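Local coordinates for hemoglobin-like protein (Methylacidiphilum infernorum, PDB 4NK2) that binds heme b in a group II truncated globin fold and probably binds or carries oxygen, at residues V127-D130 with E131-E135; G107-Y110 with Y111-R115. All coordinates share one frame; numbering follows the deposited sequence.

Contact 1 (V127-D130 with E131-E135); sequences VTID and EKARE. With HEM (protoporphyrin IX containing Fe), chain C.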
loop_
_atom_site.group_PDB
_atom_site.type_symbol
_atom_site.label_atom_id
_atom_site.label_comp_id
_atom_site.label_asym_id
_atom_site.label_seq_id
_atom_site.Cartn_x
_atom_site.Cartn_y
_atom_site.Cartn_z
ATOM N N VAL A 127 -6.031 -6.375 7.796
ATOM C CA VAL A 127 -5.423 -7.552 7.204
ATOM C C VAL A 127 -4.550 -7.150 6.036
ATOM O O VAL A 127 -4.905 -6.289 5.268
ATOM C CB VAL A 127 -6.479 -8.596 6.792
ATOM C CG1 VAL A 127 -7.544 -7.979 5.967
ATOM C CG2 VAL A 127 -5.852 -9.741 6.064
ATOM N N THR A 128 -3.389 -7.763 5.918
ATOM C CA THR A 128 -2.440 -7.351 4.885
ATOM C C THR A 128 -2.873 -7.963 3.557
ATOM O O THR A 128 -2.926 -9.182 3.412
ATOM C CB THR A 128 -1.009 -7.793 5.239
ATOM O OG1 THR A 128 -0.734 -7.406 6.588
ATOM C CG2 THR A 128 0.009 -7.136 4.324
ATOM N N ILE A 129 -3.194 -7.119 2.589
ATOM C CA ILE A 129 -3.713 -7.624 1.319
ATOM C C ILE A 129 -2.854 -7.076 0.198
ATOM O O ILE A 129 -2.892 -5.867 -0.077
ATOM C CB ILE A 129 -5.174 -7.184 1.098
ATOM C CG1 ILE A 129 -6.081 -7.773 2.194
ATOM C CG2 ILE A 129 -5.654 -7.625 -0.329
ATOM C CD1 ILE A 129 -7.487 -7.158 2.270
ATOM N N ASP A 130 -2.073 -7.926 -0.447
ATOM C CA ASP A 130 -1.292 -7.514 -1.600
ATOM C C ASP A 130 -1.964 -7.904 -2.906
ATOM O O ASP A 130 -3.055 -8.427 -2.889
ATOM C CB ASP A 130 0.140 -8.040 -1.529
ATOM C CG ASP A 130 0.225 -9.542 -1.571
ATOM O OD1 ASP A 130 -0.749 -10.202 -1.934
ATOM O OD2 ASP A 130 1.293 -10.065 -1.243
ATOM N N GLU A 131 -1.307 -7.644 -4.029
ATOM C CA GLU A 131 -1.919 -7.828 -5.339
ATOM C C GLU A 131 -2.288 -9.288 -5.567
ATOM O O GLU A 131 -3.390 -9.588 -6.028
ATOM C CB GLU A 131 -0.993 -7.318 -6.446
ATOM C CG GLU A 131 -0.577 -5.863 -6.276
ATOM C CD GLU A 131 0.654 -5.714 -5.387
ATOM O OE1 GLU A 131 1.063 -6.704 -4.730
ATOM O OE2 GLU A 131 1.224 -4.600 -5.359
ATOM N N LYS A 132 -1.390 -10.191 -5.198
ATOM C CA LYS A 132 -1.604 -11.622 -5.346
ATOM C C LYS A 132 -2.751 -12.146 -4.491
ATOM O O LYS A 132 -3.512 -12.986 -4.933
ATOM C CB LYS A 132 -0.329 -12.381 -5.020
ATOM C CG LYS A 132 -0.403 -13.859 -5.260
ATOM C CD LYS A 132 -0.530 -14.167 -6.724
ATOM C CE LYS A 132 -0.116 -15.589 -7.032
ATOM N NZ LYS A 132 -0.496 -16.003 -8.404
ATOM N N ALA A 133 -2.857 -11.655 -3.267
ATOM C CA ALA A 133 -3.986 -11.982 -2.392
ATOM C C ALA A 133 -5.328 -11.669 -3.054
ATOM O O ALA A 133 -6.274 -12.461 -2.969
ATOM C CB ALA A 133 -3.865 -11.231 -1.087
ATOM N N ARG A 134 -5.427 -10.507 -3.691
ATOM C CA ARG A 134 -6.655 -10.168 -4.407
ATOM C C ARG A 134 -6.905 -11.134 -5.558
ATOM O O ARG A 134 -8.049 -11.548 -5.782
ATOM C CB ARG A 134 -6.625 -8.732 -4.946
ATOM C CG ARG A 134 -7.608 -8.537 -6.112
ATOM C CD ARG A 134 -7.677 -7.086 -6.594
ATOM N NE ARG A 134 -8.565 -6.949 -7.744
ATOM C CZ ARG A 134 -8.179 -7.036 -9.017
ATOM N NH1 ARG A 134 -6.901 -7.239 -9.322
ATOM N NH2 ARG A 134 -9.073 -6.905 -9.991
ATOM N N GLU A 135 -5.851 -11.507 -6.282
ATOM C CA GLU A 135 -6.018 -12.428 -7.410
ATOM C C GLU A 135 -6.540 -13.769 -6.929
ATOM O O GLU A 135 -7.452 -14.344 -7.529
ATOM C CB GLU A 135 -4.701 -12.624 -8.169
ATOM C CG GLU A 135 -4.198 -11.365 -8.855
ATOM C CD GLU A 135 -3.095 -11.655 -9.860
ATOM O OE1 GLU A 135 -2.922 -12.833 -10.250
ATOM O OE2 GLU A 135 -2.407 -10.696 -10.267
HETATM C CHA HEM C . -13.622 -9.164 6.183
HETATM C CHB HEM C . -10.058 -10.835 3.373
HETATM C CHC HEM C . -11.899 -8.335 -0.390
HETATM C CHD HEM C . -16.107 -8.350 2.072
HETATM C C1A HEM C . -12.447 -9.764 5.803
HETATM C C2A HEM C . -11.443 -10.368 6.676
HETATM C C3A HEM C . -10.461 -10.827 5.873
HETATM C C4A HEM C . -10.807 -10.527 4.490
HETATM C CMA HEM C . -9.169 -11.569 6.285
HETATM C CAA HEM C . -11.516 -10.443 8.229
HETATM C CBA HEM C . -10.712 -9.248 8.784
HETATM C CGA HEM C . -10.682 -9.098 10.302
HETATM O O1A HEM C . -9.579 -8.846 10.865
HETATM O O2A HEM C . -11.739 -9.208 10.981
HETATM C C1B HEM C . -10.162 -10.240 2.125
HETATM C C2B HEM C . -9.174 -10.258 1.058
HETATM C C3B HEM C . -9.679 -9.569 0.019
HETATM C C4B HEM C . -11.009 -9.085 0.375
HETATM C CMB HEM C . -7.798 -10.956 1.085
HETATM C CAB HEM C . -8.945 -9.345 -1.317
HETATM C CBB HEM C . -9.384 -8.405 -2.163
HETATM C C1C HEM C . -13.235 -8.155 -0.084
HETATM C C2C HEM C . -14.281 -7.610 -0.939
HETATM C C3C HEM C . -15.436 -7.611 -0.244
HETATM C C4C HEM C . -15.174 -8.167 1.070
HETATM C CMC HEM C . -14.080 -7.096 -2.382
HETATM C CAC HEM C . -16.835 -7.147 -0.713
HETATM C CBC HEM C . -17.135 -7.031 -2.015
HETATM C C1D HEM C . -15.841 -8.438 3.419
HETATM C C2D HEM C . -16.759 -8.131 4.506
HETATM C C3D HEM C . -15.973 -8.402 5.779
HETATM C C4D HEM C . -14.661 -8.830 5.347
HETATM C CMD HEM C . -18.231 -7.655 4.428
HETATM C CAD HEM C . -16.474 -8.214 7.228
HETATM C CBD HEM C . -16.304 -6.730 7.567
HETATM C CGD HEM C . -16.788 -6.531 8.985
HETATM O O1D HEM C . -16.083 -6.978 9.921
HETATM O O2D HEM C . -17.883 -5.937 9.174
HETATM N NA HEM C . -12.027 -9.884 4.492
HETATM N NB HEM C . -11.254 -9.522 1.660
HETATM N NC HEM C . -13.835 -8.483 1.125
HETATM N ND HEM C . -14.629 -8.841 3.957
HETATM FE FE HEM C . -12.907 -9.093 2.806
#

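Contact 2 (G107-Y110 with Y111-R115); sequences GPPY and YTLTR. With HEM (protoporphyrin IX containing Fe), chain C.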
loop_
_atom_site.group_PDB
_atom_site.type_symbol
_atom_site.label_atom_id
_atom_site.label_comp_id
_atom_site.label_asym_id
_atom_site.label_seq_id
_atom_site.Cartn_x
_atom_site.Cartn_y
_atom_site.Cartn_z
ATOM N N GLY A 107 -30.920 -7.118 -1.427
ATOM C CA GLY A 107 -31.737 -7.769 -0.416
ATOM C C GLY A 107 -31.935 -6.872 0.797
ATOM O O GLY A 107 -31.565 -5.698 0.762
ATOM N N PRO A 108 -32.520 -7.417 1.878
ATOM C CA PRO A 108 -32.729 -6.611 3.085
ATOM C C PRO A 108 -31.395 -6.093 3.635
ATOM O O PRO A 108 -30.345 -6.655 3.325
ATOM C CB PRO A 108 -33.360 -7.609 4.065
ATOM C CG PRO A 108 -34.039 -8.635 3.167
ATOM C CD PRO A 108 -33.073 -8.780 2.017
ATOM N N PRO A 109 -31.435 -5.024 4.443
ATOM C CA PRO A 109 -30.205 -4.337 4.858
ATOM C C PRO A 109 -29.523 -5.016 6.048
ATOM O O PRO A 109 -29.200 -4.357 7.054
ATOM C CB PRO A 109 -30.711 -2.933 5.236
ATOM C CG PRO A 109 -32.099 -3.171 5.750
ATOM C CD PRO A 109 -32.648 -4.341 4.939
ATOM N N TYR A 110 -29.280 -6.318 5.930
ATOM C CA TYR A 110 -28.714 -7.084 7.040
ATOM C C TYR A 110 -27.395 -6.510 7.557
ATOM O O TYR A 110 -27.115 -6.584 8.754
ATOM C CB TYR A 110 -28.489 -8.543 6.630
ATOM C CG TYR A 110 -29.744 -9.320 6.301
ATOM C CD1 TYR A 110 -30.662 -9.650 7.293
ATOM C CD2 TYR A 110 -29.986 -9.772 5.011
ATOM C CE1 TYR A 110 -31.804 -10.382 6.994
ATOM C CE2 TYR A 110 -31.120 -10.505 4.706
ATOM C CZ TYR A 110 -32.026 -10.803 5.703
ATOM O OH TYR A 110 -33.159 -11.534 5.408
ATOM N N TYR A 111 -26.572 -5.963 6.665
ATOM C CA TYR A 111 -25.234 -5.525 7.081
ATOM C C TYR A 111 -25.260 -4.168 7.780
ATOM O O TYR A 111 -24.668 -3.989 8.847
ATOM C CB TYR A 111 -24.254 -5.503 5.888
ATOM C CG TYR A 111 -22.830 -5.184 6.304
ATOM C CD1 TYR A 111 -21.971 -6.184 6.737
ATOM C CD2 TYR A 111 -22.355 -3.877 6.289
ATOM C CE1 TYR A 111 -20.667 -5.892 7.133
ATOM C CE2 TYR A 111 -21.049 -3.579 6.687
ATOM C CZ TYR A 111 -20.220 -4.592 7.110
ATOM O OH TYR A 111 -18.933 -4.304 7.501
ATOM N N THR A 112 -25.946 -3.204 7.180
ATOM C CA THR A 112 -25.987 -1.868 7.760
ATOM C C THR A 112 -26.701 -1.861 9.120
ATOM O O THR A 112 -26.336 -1.090 10.017
ATOM C CB THR A 112 -26.594 -0.855 6.762
ATOM O OG1 THR A 112 -27.843 -1.348 6.286
ATOM C CG2 THR A 112 -25.668 -0.683 5.570
ATOM N N LEU A 113 -27.692 -2.740 9.278
ATOM C CA LEU A 113 -28.390 -2.917 10.562
ATOM C C LEU A 113 -27.510 -3.520 11.653
ATOM O O LEU A 113 -27.798 -3.381 12.848
ATOM C CB LEU A 113 -29.630 -3.803 10.388
ATOM C CG LEU A 113 -30.793 -3.197 9.601
ATOM C CD1 LEU A 113 -31.931 -4.199 9.399
ATOM C CD2 LEU A 113 -31.313 -1.963 10.319
ATOM N N THR A 114 -26.450 -4.206 11.265
ATOM C CA THR A 114 -25.601 -4.876 12.230
ATOM C C THR A 114 -24.226 -4.245 12.342
ATOM O O THR A 114 -23.928 -3.607 13.321
ATOM C CB THR A 114 -25.462 -6.358 11.911
ATOM O OG1 THR A 114 -25.080 -6.517 10.548
ATOM C CG2 THR A 114 -26.763 -7.054 12.132
ATOM N N ARG A 115 -23.399 -4.418 11.323
ATOM C CA ARG A 115 -22.032 -3.894 11.357
ATOM C C ARG A 115 -22.031 -2.390 11.087
ATOM O O ARG A 115 -21.149 -1.661 11.562
ATOM C CB ARG A 115 -21.142 -4.634 10.342
ATOM C CG ARG A 115 -21.002 -6.149 10.621
ATOM C CD ARG A 115 -20.236 -6.425 11.920
ATOM N NE ARG A 115 -18.853 -5.955 11.839
ATOM C CZ ARG A 115 -18.048 -5.791 12.885
ATOM N NH1 ARG A 115 -18.482 -6.054 14.109
ATOM N NH2 ARG A 115 -16.812 -5.354 12.708
HETATM C CHA HEM C . -13.622 -9.164 6.183
HETATM C CHB HEM C . -10.058 -10.835 3.373
HETATM C CHC HEM C . -11.899 -8.335 -0.390
HETATM C CHD HEM C . -16.107 -8.350 2.072
HETATM C C1A HEM C . -12.447 -9.764 5.803
HETATM C C2A HEM C . -11.443 -10.368 6.676
HETATM C C3A HEM C . -10.461 -10.827 5.873
HETATM C C4A HEM C . -10.807 -10.527 4.490
HETATM C CMA HEM C . -9.169 -11.569 6.285
HETATM C CAA HEM C . -11.516 -10.443 8.229
HETATM C CBA HEM C . -10.712 -9.248 8.784
HETATM C CGA HEM C . -10.682 -9.098 10.302
HETATM O O1A HEM C . -9.579 -8.846 10.865
HETATM O O2A HEM C . -11.739 -9.208 10.981
HETATM C C1B HEM C . -10.162 -10.240 2.125
HETATM C C2B HEM C . -9.174 -10.258 1.058
HETATM C C3B HEM C . -9.679 -9.569 0.019
HETATM C C4B HEM C . -11.009 -9.085 0.375
HETATM C CMB HEM C . -7.798 -10.956 1.085
HETATM C CAB HEM C . -8.945 -9.345 -1.317
HETATM C CBB HEM C . -9.384 -8.405 -2.163
HETATM C C1C HEM C . -13.235 -8.155 -0.084
HETATM C C2C HEM C . -14.281 -7.610 -0.939
HETATM C C3C HEM C . -15.436 -7.611 -0.244
HETATM C C4C HEM C . -15.174 -8.167 1.070
HETATM C CMC HEM C . -14.080 -7.096 -2.382
HETATM C CAC HEM C . -16.835 -7.147 -0.713
HETATM C CBC HEM C . -17.135 -7.031 -2.015
HETATM C C1D HEM C . -15.841 -8.438 3.419
HETATM C C2D HEM C . -16.759 -8.131 4.506
HETATM C C3D HEM C . -15.973 -8.402 5.779
HETATM C C4D HEM C . -14.661 -8.830 5.347
HETATM C CMD HEM C . -18.231 -7.655 4.428
HETATM C CAD HEM C . -16.474 -8.214 7.228
HETATM C CBD HEM C . -16.304 -6.730 7.567
HETATM C CGD HEM C . -16.788 -6.531 8.985
HETATM O O1D HEM C . -16.083 -6.978 9.921
HETATM O O2D HEM C . -17.883 -5.937 9.174
HETATM N NA HEM C . -12.027 -9.884 4.492
HETATM N NB HEM C . -11.254 -9.522 1.660
HETATM N NC HEM C . -13.835 -8.483 1.125
HETATM N ND HEM C . -14.629 -8.841 3.957
HETATM FE FE HEM C . -12.907 -9.093 2.806
#

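Contact 1 (V127-D130 with E131-E135)
Asp-130 caps the N terminus of helix 131-147 through a bond to Ala-133. It sits at the N-cap position of this globin helix, at the end of the loop that follows the heme-binding His-124. Asp-130 OD1 accepts from Ala-133 N at 2.9 Å. The bond is nearly straight (165° at the hydrogen), and the amide meets OD1 almost along the C-O axis. Asp-130 CG stands between the backbone N and the carbonyl carbon (chi1 64°), which folds the carboxylate back over the first turn. A first-turn amide that has no carbonyl one turn earlier within the helix is thus satisfied. The regular helical bonding starts with Arg-134 N, which donates to Asp-130 O at 3.3 Å. The helix end would probably favour the charged form of the capping carboxylate.

Glu-131 bonds Thr-174 and forms a salt bridge with Arg-173. The guanidinium of Arg-134 is shared among Glu-163, Ser-166 and the backbone O of Arg-180. In the loop, Asn-171 bonds both Val-127 O and Ile-129 N.

The apolar groups pack on the heme and on the helix. Ile-129 CG2 rests on Ala-133 CB at 4.1 Å. Ile-129 lays CD1 over the face of the pyrrole that bears the vinyl group, 3.7 Å from heme C2B, while Val-127 CG2 touches the peripheral methyl CMA at 3.8 Å.

Contact 2 (G107-Y110 with Y111-R115)
Pro-109 and Leu-113 meet across a single helical (alpha) turn that leads into the propionate-binding part of the heme pocket. Leu-113 N donates to Pro-109 O at 3.1 Å. The two side chains also touch, crossing at an angle, with Pro-109 CG 3.8 Å from Leu-113 CD1. Thr-114 OG1 lies 2.7 Å from Tyr-110 O and 3.1 Å from Tyr-111 O. Pro-109 is itself the centre of an inverse gamma turn.

From this turn Tyr-111 and Arg-115 reach one heme propionate. Tyr-111 CG lies anti to the backbone N (chi1 -174°), and the ring points its hydroxyl at the carboxylate. Tyr-111 OH donates to heme O2D at 2.6 Å. Arg-115 NE donates to the same oxygen at 2.8 Å, with O2D in the guanidinium plane. A weak bond runs from Arg-115 NH2 to heme O1D. Bends at chi2 and chi3 curl the arginine round the propionate, while its CB lies 3.3 Å above the plane of the Tyr-111 ring, toward the rim.

Arg-96 NH1 also hydrogen-bonds the heme. Farther out, Phe-100 meets the Tyr-111 ring edge-to-face. Glu-103 takes a hydrogen bond from Thr-112, and Tyr-110 bonds Glu-60. Two donors on O2D, together with the positive guanidinium, would probably stabilise the ionised propionate and fix its rotation.

Overall arrangement
From the N-terminal strand 35-48 the chain runs through helices 53-75 and 87-104 to contact 2. There, 107-115 closes a short turn in the loop that leads to helix 120-124. That helix carries His-124, the axial ligand of the heme iron. The chain then enters contact 1, where 127-135 turns from loop into helix 131-147. The two contacts follow in series, neither nesting nor crossing. The centres of contact 1 and contact 2 are about 26 Å apart. They lie on opposite sides of the chain's centre and do not touch. The heme joins them: contact 2 holds a propionate, and contact 1 packs against methyl- and vinyl-bearing pyrroles.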